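Local structure of transcriptional regulator (AraC-type DNA-binding domain-containing proteins) (Chromobacterium violaceum, 3OIO) at residues 66-71 against 76-81. The protein probably regulates transcription by binding specific DNA sequences, this chain being the piece that carries its AraC-type helix-turn-helix DNA-binding domain. Residues are numbered along the deposited sequence; the frame is centred on the assembly and turned at random.
Sequences QLLQQT and VQIGLA
In the second helix-turn-helix half of this AraC-type DNA-binding domain, the last turns of the long linker helix 52-70 pack against the short helix 75-81, with the side chain of I78 packed against L67, L68 and T71. The chain reverses between the two, and the axes of segments 66-70 and 76-81 run nearly antiparallel, at 148°, and come within 10.3 Å. L67 and I78 lie level with each other and their side chains run alongside each other in opposite senses. CB of L67 rests on CG1 of I78 at 3.8 Å, while CD1 of L67 reaches on to CB of A81 at 4.3 Å. In I78, with CG1 anti to the carbonyl carbon (chi1 -75°) and the chain extended beyond it, CD1 reaches CD2 of L68 at 3.7 Å. CG2 of I78 packs against CB and CD1 of L67, while its CD1 also meets OG1 of T71 and the carbonyl oxygen of L67. F90 of helix 87-98 also touches I78, and Y94 of the same helix meets L68, so the buried I78 and L68 join the hydrophobic core of this half. No hydrogen bond crosses between the segments. The hydroxyl of T71 instead turns back onto the preceding turn of the chain. Its OG1 accepts a bond from K73 N and donates to O of L67 at 2.8 Å, approaching from above the carbonyl plane, 37° out of it.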
ATOM      1  N   GLN A  66       0.822  -5.993  -8.402  0.50 16.22           N
ATOM      2  CA  GLN A  66       0.866  -5.573  -9.799  0.50 17.98           C
ATOM      3  C   GLN A  66       2.215  -5.879 -10.452  0.50 19.30           C
ATOM      4  O   GLN A  66       2.254  -6.380 -11.581  0.50 20.15           O
ATOM      5  CB  GLN A  66       0.464  -4.083  -9.957  0.50 17.91           C
ATOM      6  CG  GLN A  66      -0.996  -3.770  -9.533  0.50 17.60           C
ATOM      7  CD  GLN A  66      -1.338  -2.266  -9.500  0.50 20.11           C
ATOM      8  OE1 GLN A  66      -0.638  -1.461  -8.886  0.50 21.63           O
ATOM      9  NE2 GLN A  66      -2.436  -1.906 -10.120  0.50 23.14           N
ATOM     10  N   LEU A  67       3.312  -5.613  -9.745  1.00 20.52           N
ATOM     11  CA  LEU A  67       4.669  -5.885 -10.261  1.00 21.23           C
ATOM     12  C   LEU A  67       4.974  -7.398 -10.375  1.00 21.68           C
ATOM     13  O   LEU A  67       5.669  -7.834 -11.299  1.00 22.44           O
ATOM     14  CB  LEU A  67       5.731  -5.191  -9.393  1.00 20.94           C
ATOM     15  CG  LEU A  67       5.672  -3.653  -9.403  1.00 21.90           C
ATOM     16  CD1 LEU A  67       6.636  -3.104  -8.341  1.00 23.76           C
ATOM     17  CD2 LEU A  67       6.001  -3.048 -10.772  1.00 25.44           C
ATOM     18  N   LEU A  68       4.428  -8.181  -9.457  1.00 19.11           N
ATOM     19  CA  LEU A  68       4.575  -9.629  -9.499  1.00 18.93           C
ATOM     20  C   LEU A  68       3.860 -10.212 -10.681  1.00 20.84           C
ATOM     21  O   LEU A  68       4.296 -11.236 -11.241  1.00 21.31           O
ATOM     22  CB  LEU A  68       4.033 -10.250  -8.224  1.00 17.36           C
ATOM     23  CG  LEU A  68       4.986 -10.005  -7.023  1.00 16.17           C
ATOM     24  CD1 LEU A  68       4.206 -10.207  -5.732  1.00 15.39           C
ATOM     25  CD2 LEU A  68       6.230 -10.939  -7.075  1.00 17.70           C
ATOM     26  N   GLN A  69       2.764  -9.573 -11.062  1.00 21.07           N
ATOM     27  CA  GLN A  69       1.998 -10.069 -12.196  1.00 23.49           C
ATOM     28  C   GLN A  69       2.545  -9.591 -13.544  1.00 25.99           C
ATOM     29  O   GLN A  69       2.239 -10.211 -14.566  1.00 25.52           O
ATOM     30  CB  GLN A  69       0.516  -9.748 -12.036  1.00 23.28           C
ATOM     31  CG  GLN A  69      -0.093 -10.474 -10.868  1.00 22.67           C
ATOM     32  CD  GLN A  69      -1.532 -10.158 -10.663  1.00 27.47           C
ATOM     33  OE1 GLN A  69      -2.002  -9.055 -10.960  1.00 31.14           O
ATOM     34  NE2 GLN A  69      -2.249 -11.102 -10.114  1.00 28.29           N
ATOM     35  N   GLN A  70       3.395  -8.552 -13.545  1.00 29.50           N
ATOM     36  CA  GLN A  70       3.882  -7.948 -14.805  1.00 32.54           C
ATOM     37  C   GLN A  70       5.367  -7.698 -15.046  1.00 35.01           C
ATOM     38  O   GLN A  70       5.718  -7.065 -16.047  1.00 37.75           O
ATOM     39  CB  GLN A  70       3.176  -6.630 -15.021  1.00 33.18           C
ATOM     40  CG  GLN A  70       1.703  -6.742 -14.764  1.00 34.63           C
ATOM     41  CD  GLN A  70       0.996  -5.445 -14.909  1.00 40.08           C
ATOM     42  OE1 GLN A  70       1.484  -4.519 -15.578  1.00 43.83           O
ATOM     43  NE2 GLN A  70      -0.183  -5.353 -14.308  1.00 43.39           N
ATOM     44  N   THR A  71       6.263  -8.226 -14.249  1.00 35.32           N
ATOM     45  CA  THR A  71       7.660  -7.935 -14.497  1.00 36.86           C
ATOM     46  C   THR A  71       8.446  -9.203 -14.237  1.00 38.13           C
ATOM     47  O   THR A  71       7.917 -10.144 -13.678  1.00 38.84           O
ATOM     48  CB  THR A  71       8.175  -6.811 -13.534  1.00 36.88           C
ATOM     49  OG1 THR A  71       8.259  -7.323 -12.202  1.00 36.65           O
ATOM     50  CG2 THR A  71       7.245  -5.578 -13.522  1.00 35.31           C
ATOM     51  N   VAL A  76      13.153  -9.599  -4.533  1.00 33.99           N
ATOM     52  CA  VAL A  76      13.884  -8.571  -3.789  1.00 34.90           C
ATOM     53  C   VAL A  76      13.727  -7.178  -4.401  1.00 33.50           C
ATOM     54  O   VAL A  76      13.465  -6.211  -3.687  1.00 32.65           O
ATOM     55  CB  VAL A  76      15.393  -8.955  -3.551  1.00 36.56           C
ATOM     56  CG1 VAL A  76      16.177  -7.805  -2.848  1.00 39.38           C
ATOM     57  CG2 VAL A  76      15.460 -10.242  -2.705  1.00 39.49           C
ATOM     58  N   GLN A  77      13.868  -7.102  -5.720  0.50 32.86           N
ATOM     59  CA  GLN A  77      13.698  -5.864  -6.477  0.50 32.53           C
ATOM     60  C   GLN A  77      12.320  -5.255  -6.231  0.50 30.38           C
ATOM     61  O   GLN A  77      12.189  -4.058  -5.993  0.50 30.37           O
ATOM     62  CB  GLN A  77      13.867  -6.163  -7.969  0.50 34.00           C
ATOM     63  CG  GLN A  77      14.037  -4.947  -8.873  0.50 37.95           C
ATOM     64  CD  GLN A  77      14.642  -5.315 -10.225  0.50 42.08           C
ATOM     65  OE1 GLN A  77      14.974  -6.477 -10.485  0.50 43.69           O
ATOM     66  NE2 GLN A  77      14.775  -4.328 -11.094  0.50 43.50           N
ATOM     67  N   ILE A  78      11.293  -6.096  -6.296  1.00 28.00           N
ATOM     68  CA  ILE A  78       9.916  -5.636  -6.180  1.00 24.16           C
ATOM     69  C   ILE A  78       9.698  -5.142  -4.754  1.00 22.68           C
ATOM     70  O   ILE A  78       9.086  -4.073  -4.531  1.00 21.54           O
ATOM     71  CB  ILE A  78       8.903  -6.738  -6.555  1.00 23.29           C
ATOM     72  CG1 ILE A  78       8.904  -6.901  -8.076  1.00 23.75           C
ATOM     73  CG2 ILE A  78       7.473  -6.378  -6.056  1.00 21.25           C
ATOM     74  CD1 ILE A  78       8.283  -8.222  -8.562  1.00 24.30           C
ATOM     75  N   GLY A  79      10.213  -5.898  -3.784  1.00 21.74           N
ATOM     76  CA  GLY A  79      10.095  -5.457  -2.372  1.00 20.81           C
ATOM     77  C   GLY A  79      10.723  -4.080  -2.207  1.00 21.62           C
ATOM     78  O   GLY A  79      10.130  -3.199  -1.585  1.00 21.02           O
ATOM     79  N   LEU A  80      11.908  -3.871  -2.764  1.00 23.50           N
ATOM     80  CA  LEU A  80      12.578  -2.552  -2.624  1.00 25.61           C
ATOM     81  C   LEU A  80      11.810  -1.426  -3.325  1.00 25.12           C
ATOM     82  O   LEU A  80      11.674  -0.328  -2.794  1.00 25.90           O
ATOM     83  CB  LEU A  80      14.019  -2.614  -3.190  1.00 28.18           C
ATOM     84  CG  LEU A  80      15.087  -3.254  -2.321  1.00 33.35           C
ATOM     85  CD1 LEU A  80      16.375  -3.499  -3.161  1.00 38.41           C
ATOM     86  CD2 LEU A  80      15.422  -2.364  -1.135  1.00 38.15           C
ATOM     87  N   ALA A  81      11.259  -1.717  -4.498  1.00 24.25           N
ATOM     88  CA  ALA A  81      10.480  -0.740  -5.264  1.00 24.07           C
ATOM     89  C   ALA A  81       9.186  -0.337  -4.573  1.00 23.73           C
ATOM     90  O   ALA A  81       8.597   0.690  -4.907  1.00 25.22           O
ATOM     91  CB  ALA A  81      10.145  -1.321  -6.663  1.00 25.69           C
TER